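Local coordinates for capsid protein (Bocavirus gorilla/GBoV1/2009, PDB 7LNK) that forms, as sixty copies of a parvovirus coat protein, the T=1 icosahedral capsid that probably encloses the viral genome, at residues I161-N165 with E166-L170; I298-A302 with A303-S307; G172-A175 with G176-T180; C290-P293 with D294-I298. All coordinates share one frame; numbering follows the deposited sequence.

Interaction 1. Residues I161-N165 with E166-L170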
loop_
_atom_site.group_PDB
_atom_site.type_symbol
_atom_site.label_atom_id
_atom_site.label_comp_id
_atom_site.label_asym_id
_atom_site.label_seq_id
_atom_site.Cartn_x
_atom_site.Cartn_y
_atom_site.Cartn_z
ATOM N N ILE A 161 16.861 26.548 -104.971
ATOM C CA ILE A 161 16.050 26.985 -106.101
ATOM C C ILE A 161 14.797 27.642 -105.534
ATOM O O ILE A 161 13.964 26.942 -104.939
ATOM C CB ILE A 161 15.699 25.809 -107.018
ATOM C CG1 ILE A 161 16.970 25.254 -107.652
ATOM C CG2 ILE A 161 14.747 26.248 -108.081
ATOM C CD1 ILE A 161 16.786 23.941 -108.335
ATOM N N PRO A 162 14.643 28.960 -105.650
ATOM C CA PRO A 162 13.470 29.606 -105.057
ATOM C C PRO A 162 12.191 29.315 -105.805
ATOM O O PRO A 162 11.106 29.370 -105.219
ATOM C CB PRO A 162 13.840 31.088 -105.116
ATOM C CG PRO A 162 14.719 31.186 -106.287
ATOM C CD PRO A 162 15.494 29.920 -106.366
ATOM N N ILE A 163 12.281 29.046 -107.104
ATOM C CA ILE A 163 11.107 28.989 -107.958
ATOM C C ILE A 163 11.470 28.187 -109.193
ATOM O O ILE A 163 12.644 28.017 -109.520
ATOM C CB ILE A 163 10.667 30.421 -108.312
ATOM C CG1 ILE A 163 9.281 30.452 -108.923
ATOM C CG2 ILE A 163 11.641 31.022 -109.292
ATOM C CD1 ILE A 163 8.720 31.818 -108.892
ATOM N N LEU A 164 10.455 27.689 -109.893
ATOM C CA LEU A 164 10.684 27.094 -111.201
ATOM C C LEU A 164 10.765 28.230 -112.209
ATOM O O LEU A 164 9.831 29.025 -112.323
ATOM C CB LEU A 164 9.567 26.123 -111.561
ATOM C CG LEU A 164 9.828 25.163 -112.721
ATOM C CD1 LEU A 164 9.017 23.910 -112.511
ATOM C CD2 LEU A 164 9.556 25.761 -114.075
ATOM N N ASN A 165 11.876 28.311 -112.939
ATOM C CA ASN A 165 12.195 29.541 -113.655
ATOM C C ASN A 165 11.248 29.793 -114.821
ATOM O O ASN A 165 10.727 30.903 -114.970
ATOM C CB ASN A 165 13.639 29.504 -114.144
ATOM C CG ASN A 165 14.110 30.844 -114.636
ATOM O OD1 ASN A 165 13.673 31.880 -114.148
ATOM N ND2 ASN A 165 14.992 30.837 -115.617
ATOM N N GLU A 166 11.020 28.789 -115.670
ATOM C CA GLU A 166 10.217 29.019 -116.866
ATOM C C GLU A 166 8.808 29.468 -116.503
ATOM O O GLU A 166 8.128 30.126 -117.298
ATOM C CB GLU A 166 10.180 27.760 -117.731
ATOM C CG GLU A 166 9.458 27.938 -119.056
ATOM C CD GLU A 166 10.170 28.892 -120.000
ATOM O OE1 GLU A 166 11.359 29.190 -119.777
ATOM O OE2 GLU A 166 9.537 29.369 -120.960
ATOM N N LEU A 167 8.359 29.130 -115.298
ATOM C CA LEU A 167 7.091 29.641 -114.800
ATOM C C LEU A 167 7.212 31.084 -114.335
ATOM O O LEU A 167 6.226 31.822 -114.330
ATOM C CB LEU A 167 6.592 28.757 -113.663
ATOM C CG LEU A 167 5.667 27.585 -113.967
ATOM C CD1 LEU A 167 6.283 26.578 -114.895
ATOM C CD2 LEU A 167 5.348 26.926 -112.651
ATOM N N ALA A 168 8.386 31.478 -113.863
ATOM C CA ALA A 168 8.614 32.821 -113.347
ATOM C C ALA A 168 9.302 33.754 -114.337
ATOM O O ALA A 168 9.608 34.891 -113.991
ATOM C CB ALA A 168 9.427 32.761 -112.061
ATOM N N ASP A 169 9.605 33.298 -115.545
ATOM C CA ASP A 169 10.591 34.043 -116.319
ATOM C C ASP A 169 10.024 35.250 -117.056
ATOM O O ASP A 169 10.801 35.971 -117.687
ATOM C CB ASP A 169 11.311 33.122 -117.306
ATOM C CG ASP A 169 10.378 32.455 -118.275
ATOM O OD1 ASP A 169 9.146 32.582 -118.122
ATOM O OD2 ASP A 169 10.883 31.809 -119.212
ATOM N N LEU A 170 8.718 35.503 -116.981
ATOM C CA LEU A 170 8.120 36.698 -117.577
ATOM C C LEU A 170 8.456 36.822 -119.056
ATOM O O LEU A 170 8.896 37.865 -119.540
ATOM C CB LEU A 170 8.524 37.957 -116.811
ATOM C CG LEU A 170 7.816 38.283 -115.491
ATOM C CD1 LEU A 170 7.454 37.099 -114.625
ATOM C CD2 LEU A 170 8.562 39.360 -114.725
#
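I163 lays its side chain against A168, five residues further on, and can be followed outward. Its CB bears two branches. CG1 lies trans to the backbone N (chi1 -167°) and CG2 sits between N and the carbonyl carbon, and each stands 3.9 Å from A168 CB. The chain stays extended at chi2 (163°), so CD1 ends closest, 3.4 Å from A168 CB. The methyl of A168 is thus met by one whole flank of the isoleucine. A second apolar pair lies one residue on: the CD2 branch of L164 reaches L167 CD1 at 3.5 Å, the two side chains running at a slant to each other. The turn behind them is a short, loosely bonded helix, about 165-168. L164 O takes two weak bonds, from L167 N and from A168 N, and A168 N also turns weakly to N165 O. The N165 and D169 side chains cross at about a right angle, and their amide and carboxylate planes are 67° apart, with N165 OD1 4.1 Å from D169 CB. I163 also packs on I184 of helix 179-186, while L164 and L167 meet L229 and M348 of a second subunit. Acid groups gather near the helix, the carboxylates of E166, D169, D171 and E181, although E166 OE2 accepts a hydrogen bond from N299 N. Weak backbone bonds leave cohesion largely to the apolar pairs, and like charges this near could favour protonation of one carboxylate of the cluster, if the side chains are placed correctly at this resolution.

Interaction 2. Residues I298-A302 with A303-S307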
loop_
_atom_site.group_PDB
_atom_site.type_symbol
_atom_site.label_atom_id
_atom_site.label_comp_id
_atom_site.label_asym_id
_atom_site.label_seq_id
_atom_site.Cartn_x
_atom_site.Cartn_y
_atom_site.Cartn_z
ATOM N N ILE A 298 5.110 29.138 -121.847
ATOM C CA ILE A 298 6.237 28.230 -121.994
ATOM C C ILE A 298 6.715 28.300 -123.433
ATOM O O ILE A 298 6.006 27.883 -124.356
ATOM C CB ILE A 298 5.864 26.797 -121.603
ATOM C CG1 ILE A 298 5.574 26.728 -120.108
ATOM C CG2 ILE A 298 6.967 25.841 -121.983
ATOM C CD1 ILE A 298 4.987 25.441 -119.683
ATOM N N ASN A 299 7.912 28.841 -123.629
ATOM C CA ASN A 299 8.559 28.870 -124.931
ATOM C C ASN A 299 9.556 27.734 -125.129
ATOM O O ASN A 299 10.230 27.690 -126.160
ATOM C CB ASN A 299 9.216 30.234 -125.160
ATOM C CG ASN A 299 10.243 30.584 -124.109
ATOM O OD1 ASN A 299 10.928 29.723 -123.575
ATOM N ND2 ASN A 299 10.353 31.868 -123.809
ATOM N N THR A 300 9.672 26.823 -124.169
ATOM C CA THR A 300 10.639 25.737 -124.227
ATOM C C THR A 300 9.911 24.404 -124.344
ATOM O O THR A 300 8.683 24.344 -124.446
ATOM C CB THR A 300 11.551 25.736 -122.994
ATOM O OG1 THR A 300 10.758 25.600 -121.811
ATOM C CG2 THR A 300 12.333 27.022 -122.916
ATOM N N GLY A 301 10.688 23.325 -124.346
ATOM C CA GLY A 301 10.149 21.987 -124.297
ATOM C C GLY A 301 9.941 21.529 -122.870
ATOM O O GLY A 301 10.100 22.283 -121.911
ATOM N N ALA A 302 9.584 20.252 -122.734
ATOM C CA ALA A 302 9.249 19.708 -121.421
ATOM C C ALA A 302 10.395 19.892 -120.439
ATOM O O ALA A 302 10.182 20.211 -119.266
ATOM C CB ALA A 302 8.876 18.234 -121.540
ATOM N N ALA A 303 11.622 19.692 -120.901
ATOM C CA ALA A 303 12.771 20.003 -120.069
ATOM C C ALA A 303 12.840 21.502 -119.833
ATOM O O ALA A 303 12.758 22.301 -120.769
ATOM C CB ALA A 303 14.055 19.503 -120.722
ATOM N N GLY A 304 12.997 21.882 -118.579
ATOM C CA GLY A 304 13.081 23.261 -118.183
ATOM C C GLY A 304 11.834 23.823 -117.537
ATOM O O GLY A 304 11.939 24.810 -116.804
ATOM N N TYR A 305 10.658 23.261 -117.795
ATOM C CA TYR A 305 9.577 23.352 -116.825
ATOM C C TYR A 305 9.413 22.082 -115.997
ATOM O O TYR A 305 8.459 21.979 -115.223
ATOM C CB TYR A 305 8.263 23.811 -117.471
ATOM C CG TYR A 305 7.600 22.973 -118.524
ATOM C CD1 TYR A 305 6.656 22.025 -118.186
ATOM C CD2 TYR A 305 7.851 23.195 -119.861
ATOM C CE1 TYR A 305 6.019 21.289 -119.147
ATOM C CE2 TYR A 305 7.218 22.466 -120.828
ATOM C CZ TYR A 305 6.306 21.511 -120.469
ATOM O OH TYR A 305 5.677 20.778 -121.442
ATOM N N GLY A 306 10.302 21.100 -116.155
ATOM C CA GLY A 306 10.198 19.880 -115.381
ATOM C C GLY A 306 11.546 19.270 -115.056
ATOM O O GLY A 306 12.587 19.698 -115.554
ATOM N N SER A 307 11.505 18.257 -114.195
ATOM C CA SER A 307 12.691 17.571 -113.704
ATOM C C SER A 307 12.751 16.158 -114.262
ATOM O O SER A 307 11.727 15.487 -114.392
ATOM C CB SER A 307 12.705 17.509 -112.179
ATOM O OG SER A 307 12.819 18.799 -111.614
#
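A303 comes first, its carbonyl O 4.0 Å from T300 OG1. A303 and G304, the latter with positive phi, fill the two central positions of a type II beta turn running from A302 to Y305. G304 has no CB to collide with the preceding carbonyl, as would happen at its backbone angles. Y305 closes the turn through a weak bond from its N to A302 O, 3.4 Å long, and its ring does most of the touching. A chi1 of 63° folds that ring back over the preceding residues. I298 CD1 lies over one face, 3.8 Å from the centroid and 15° off the normal, a CH-pi contact; I298 CG2 adds a touch at Y305 CD2 (3.5 Å). Over the opposite face, above its centre, lies A302 O, while T300 OG1 is at the edge, 4.2 Å from Y305 CD2. The Y305 hydroxyl is hydrogen-bonded to that of Y355 of a second subunit. G306 and S307 then enter a strand, S307 pairing with V289. The buried ring is therefore gripped on one face by the isoleucine methyl, bounded on the other by a carbonyl oxygen, and linked to the neighbouring subunit through its hydroxyl.

Interaction 3. Residues G172-A175 with G176-T180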
loop_
_atom_site.group_PDB
_atom_site.type_symbol
_atom_site.label_atom_id
_atom_site.label_comp_id
_atom_site.label_asym_id
_atom_site.label_seq_id
_atom_site.Cartn_x
_atom_site.Cartn_y
_atom_site.Cartn_z
ATOM N N GLY A 172 6.941 36.138 -123.089
ATOM C CA GLY A 172 5.706 36.029 -123.833
ATOM C C GLY A 172 5.436 37.227 -124.714
ATOM O O GLY A 172 6.287 38.108 -124.855
ATOM N N THR A 173 4.243 37.275 -125.302
ATOM C CA THR A 173 3.879 38.423 -126.122
ATOM C C THR A 173 3.642 39.653 -125.260
ATOM O O THR A 173 4.160 40.737 -125.554
ATOM C CB THR A 173 2.638 38.103 -126.951
ATOM O OG1 THR A 173 2.914 36.998 -127.818
ATOM C CG2 THR A 173 2.238 39.306 -127.788
ATOM N N THR A 174 2.869 39.506 -124.191
ATOM C CA THR A 174 2.593 40.613 -123.289
ATOM C C THR A 174 3.866 41.038 -122.568
ATOM O O THR A 174 4.723 40.208 -122.254
ATOM C CB THR A 174 1.511 40.222 -122.283
ATOM O OG1 THR A 174 1.162 41.358 -121.484
ATOM C CG2 THR A 174 1.978 39.091 -121.390
ATOM N N ALA A 175 3.994 42.338 -122.325
ATOM C CA ALA A 175 5.179 42.854 -121.659
ATOM C C ALA A 175 5.078 42.636 -120.157
ATOM O O ALA A 175 4.003 42.754 -119.565
ATOM C CB ALA A 175 5.359 44.339 -121.965
ATOM N N GLY A 176 6.210 42.318 -119.541
ATOM C CA GLY A 176 6.242 42.060 -118.120
ATOM C C GLY A 176 5.722 40.708 -117.703
ATOM O O GLY A 176 5.601 40.455 -116.502
ATOM N N GLY A 177 5.409 39.831 -118.651
ATOM C CA GLY A 177 4.933 38.505 -118.324
ATOM C C GLY A 177 3.426 38.441 -118.221
ATOM O O GLY A 177 2.719 39.446 -118.208
ATOM N N THR A 178 2.924 37.214 -118.148
ATOM C CA THR A 178 1.494 37.023 -118.012
ATOM C C THR A 178 1.063 37.309 -116.579
ATOM O O THR A 178 1.879 37.572 -115.696
ATOM C CB THR A 178 1.100 35.602 -118.410
ATOM O OG1 THR A 178 1.772 34.665 -117.563
ATOM C CG2 THR A 178 1.495 35.329 -119.840
ATOM N N ALA A 179 -0.244 37.233 -116.346
ATOM C CA ALA A 179 -0.753 37.485 -115.006
ATOM C C ALA A 179 -0.420 36.331 -114.078
ATOM O O ALA A 179 -0.231 36.525 -112.873
ATOM C CB ALA A 179 -2.260 37.723 -115.053
ATOM N N THR A 180 -0.339 35.121 -114.624
ATOM C CA THR A 180 -0.051 33.959 -113.797
ATOM C C THR A 180 1.428 33.879 -113.460
ATOM O O THR A 180 1.794 33.557 -112.326
ATOM C CB THR A 180 -0.518 32.693 -114.504
ATOM O OG1 THR A 180 -1.927 32.776 -114.730
ATOM C CG2 THR A 180 -0.228 31.473 -113.658
#
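T174 to G177 make a type II beta turn, with A175 and, at positive phi, G176 in its two central positions. Both G176 and G177 adopt positive phi, and at G177 a CB would press on the carbonyl O before it. Across this turn the side chain of T174 does the touching. Its OG1 points opposite the backbone N (chi1 -175°), which turns the methyl CG2 toward the closing residue: T174 CG2 lies 3.3 Å from G177 O and 3.5 Å from G177 C. The hydroxyl keeps further off, with T174 OG1 4.1 Å from G177 O. Two methyls meet next, T174 CG2 and T178 CG2 at 4.1 Å. T178 stands at the N-cap of helix 179-186. With chi1 at 60°, its OG1 is placed where it can accept from E181 N at the open helix end, and the same oxygen gives its hydrogen to G295 O. Two residues on, T180 OG1 adds a weak hydrogen bond to D294 O. Three of the five touching residues are exposed. The chemistry suggests a turn kept in shape chiefly by its glycine conformations and slight methyl contacts, with the firmer polar hold supplied by the threonine hydroxyl at the helix start.

Interaction 4. Residues C290-P293 with D294-I298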
loop_
_atom_site.group_PDB
_atom_site.type_symbol
_atom_site.label_atom_id
_atom_site.label_comp_id
_atom_site.label_asym_id
_atom_site.label_seq_id
_atom_site.Cartn_x
_atom_site.Cartn_y
_atom_site.Cartn_z
ATOM N N CYS A 290 6.759 17.347 -114.654
ATOM C CA CYS A 290 6.616 18.759 -114.942
ATOM C C CYS A 290 5.470 19.344 -114.135
ATOM O O CYS A 290 4.555 18.635 -113.714
ATOM C CB CYS A 290 6.366 18.986 -116.432
ATOM S SG CYS A 290 7.706 18.460 -117.499
ATOM N N THR A 291 5.543 20.649 -113.905
ATOM C CA THR A 291 4.425 21.417 -113.378
ATOM C C THR A 291 4.145 22.544 -114.353
ATOM O O THR A 291 5.057 23.290 -114.719
ATOM C CB THR A 291 4.709 21.981 -111.984
ATOM O OG1 THR A 291 5.872 22.811 -112.029
ATOM C CG2 THR A 291 4.927 20.862 -110.991
ATOM N N LYS A 292 2.897 22.655 -114.784
ATOM C CA LYS A 292 2.502 23.617 -115.809
ATOM C C LYS A 292 1.147 24.194 -115.441
ATOM O O LYS A 292 0.110 23.778 -115.968
ATOM C CB LYS A 292 2.481 22.955 -117.184
ATOM C CG LYS A 292 2.160 23.850 -118.347
ATOM C CD LYS A 292 2.268 23.050 -119.628
ATOM C CE LYS A 292 1.939 23.878 -120.844
ATOM N NZ LYS A 292 2.088 23.074 -122.083
ATOM N N PRO A 293 1.115 25.143 -114.509
ATOM C CA PRO A 293 -0.145 25.815 -114.189
ATOM C C PRO A 293 -0.721 26.503 -115.414
ATOM O O PRO A 293 -0.005 26.861 -116.347
ATOM C CB PRO A 293 0.265 26.834 -113.123
ATOM C CG PRO A 293 1.470 26.249 -112.511
ATOM C CD PRO A 293 2.202 25.587 -113.627
ATOM N N ASP A 294 -2.032 26.679 -115.412
ATOM C CA ASP A 294 -2.677 27.312 -116.548
ATOM C C ASP A 294 -2.487 28.821 -116.479
ATOM O O ASP A 294 -2.691 29.441 -115.433
ATOM C CB ASP A 294 -4.159 26.956 -116.580
ATOM C CG ASP A 294 -4.864 27.526 -117.782
ATOM O OD1 ASP A 294 -4.543 27.102 -118.909
ATOM O OD2 ASP A 294 -5.743 28.392 -117.604
ATOM N N GLY A 295 -2.089 29.411 -117.599
ATOM C CA GLY A 295 -1.816 30.822 -117.676
ATOM C C GLY A 295 -0.347 31.168 -117.766
ATOM O O GLY A 295 -0.011 32.321 -118.050
ATOM N N VAL A 296 0.534 30.204 -117.515
ATOM C CA VAL A 296 1.956 30.426 -117.702
ATOM C C VAL A 296 2.262 30.424 -119.194
ATOM O O VAL A 296 1.495 29.897 -120.007
ATOM C CB VAL A 296 2.758 29.339 -116.959
ATOM C CG1 VAL A 296 2.521 27.986 -117.591
ATOM C CG2 VAL A 296 4.228 29.662 -116.927
ATOM N N TYR A 297 3.376 31.039 -119.569
ATOM C CA TYR A 297 3.852 31.001 -120.943
ATOM C C TYR A 297 5.116 30.159 -121.001
ATOM O O TYR A 297 6.085 30.437 -120.288
ATOM C CB TYR A 297 4.122 32.402 -121.479
ATOM C CG TYR A 297 4.653 32.380 -122.885
ATOM C CD1 TYR A 297 3.803 32.188 -123.958
ATOM C CD2 TYR A 297 6.004 32.520 -123.139
ATOM C CE1 TYR A 297 4.279 32.154 -125.242
ATOM C CE2 TYR A 297 6.489 32.486 -124.420
ATOM C CZ TYR A 297 5.623 32.303 -125.468
ATOM O OH TYR A 297 6.106 32.269 -126.754
ATOM N N ILE A 298 5.110 29.138 -121.847
ATOM C CA ILE A 298 6.237 28.230 -121.994
ATOM C C ILE A 298 6.715 28.300 -123.433
ATOM O O ILE A 298 6.006 27.883 -124.356
ATOM C CB ILE A 298 5.864 26.797 -121.603
ATOM C CG1 ILE A 298 5.574 26.728 -120.108
ATOM C CG2 ILE A 298 6.967 25.841 -121.983
ATOM C CD1 ILE A 298 4.987 25.441 -119.683
#
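K292 lays its aliphatic chain along I298 CD1, the two side chains crossing obliquely. Every torsion of the lysine is within a few degrees of trans, beginning with chi1 at -177°, so it is a straight rod and three of its carbons share the one methyl: I298 CD1 is 3.5 Å from K292 CG, 3.6 Å from K292 CD and 3.6 Å from K292 CE. The contact is thus made by the hydrocarbon part of the lysine. V296 touches the lysine side chain more lightly, its CG1 4.2 Å from K292 CG. Between these points the backbone reverses in a type II beta turn from P293 to V296, with D294 and G295, the latter at positive phi, in the central positions. It follows strand 287-291, and the chain returns later as strand 306-308, its antiparallel partner; this excursion lies between strands 207-223 and 415-420, consistent with the large loop insertions by which parvovirus coat proteins elaborate their jelly-roll core. At the turn V296 CG1, directed by a chi1 of 66°, comes to P293 O, while its other methyl and the P293 ring pack on L167. Just past the turn, Y297 N donates to E181 OE2 of helix 179-186. C290 and T291 pair with a strand of a second subunit in an antiparallel ladder, and on that same chain K292 packs against L353.

Interactions 1 and 2 are buried, whereas interactions 3 and 4 lie at the surface. The buried pair differ in means: 161-170 relies on aliphatic contacts round a loose helical turn, 298-307 on an aromatic ring enclosed at both faces. Interactions 2, 3 and 4 each contain a type II turn with glycine in its third position, but only those of 2 and 4 lie between the paired strands 287-291 and 306-308, and those two share I298. L164 and L167 of interaction 1 pack on T291 and P293 of interaction 4, while helix 179-186, begun in interaction 3, is linked to interaction 4 by polar bonds. Interactions 1, 2 and 4 touch the second subunit, and T180 of interaction 3 also packs on a neighbouring subunit.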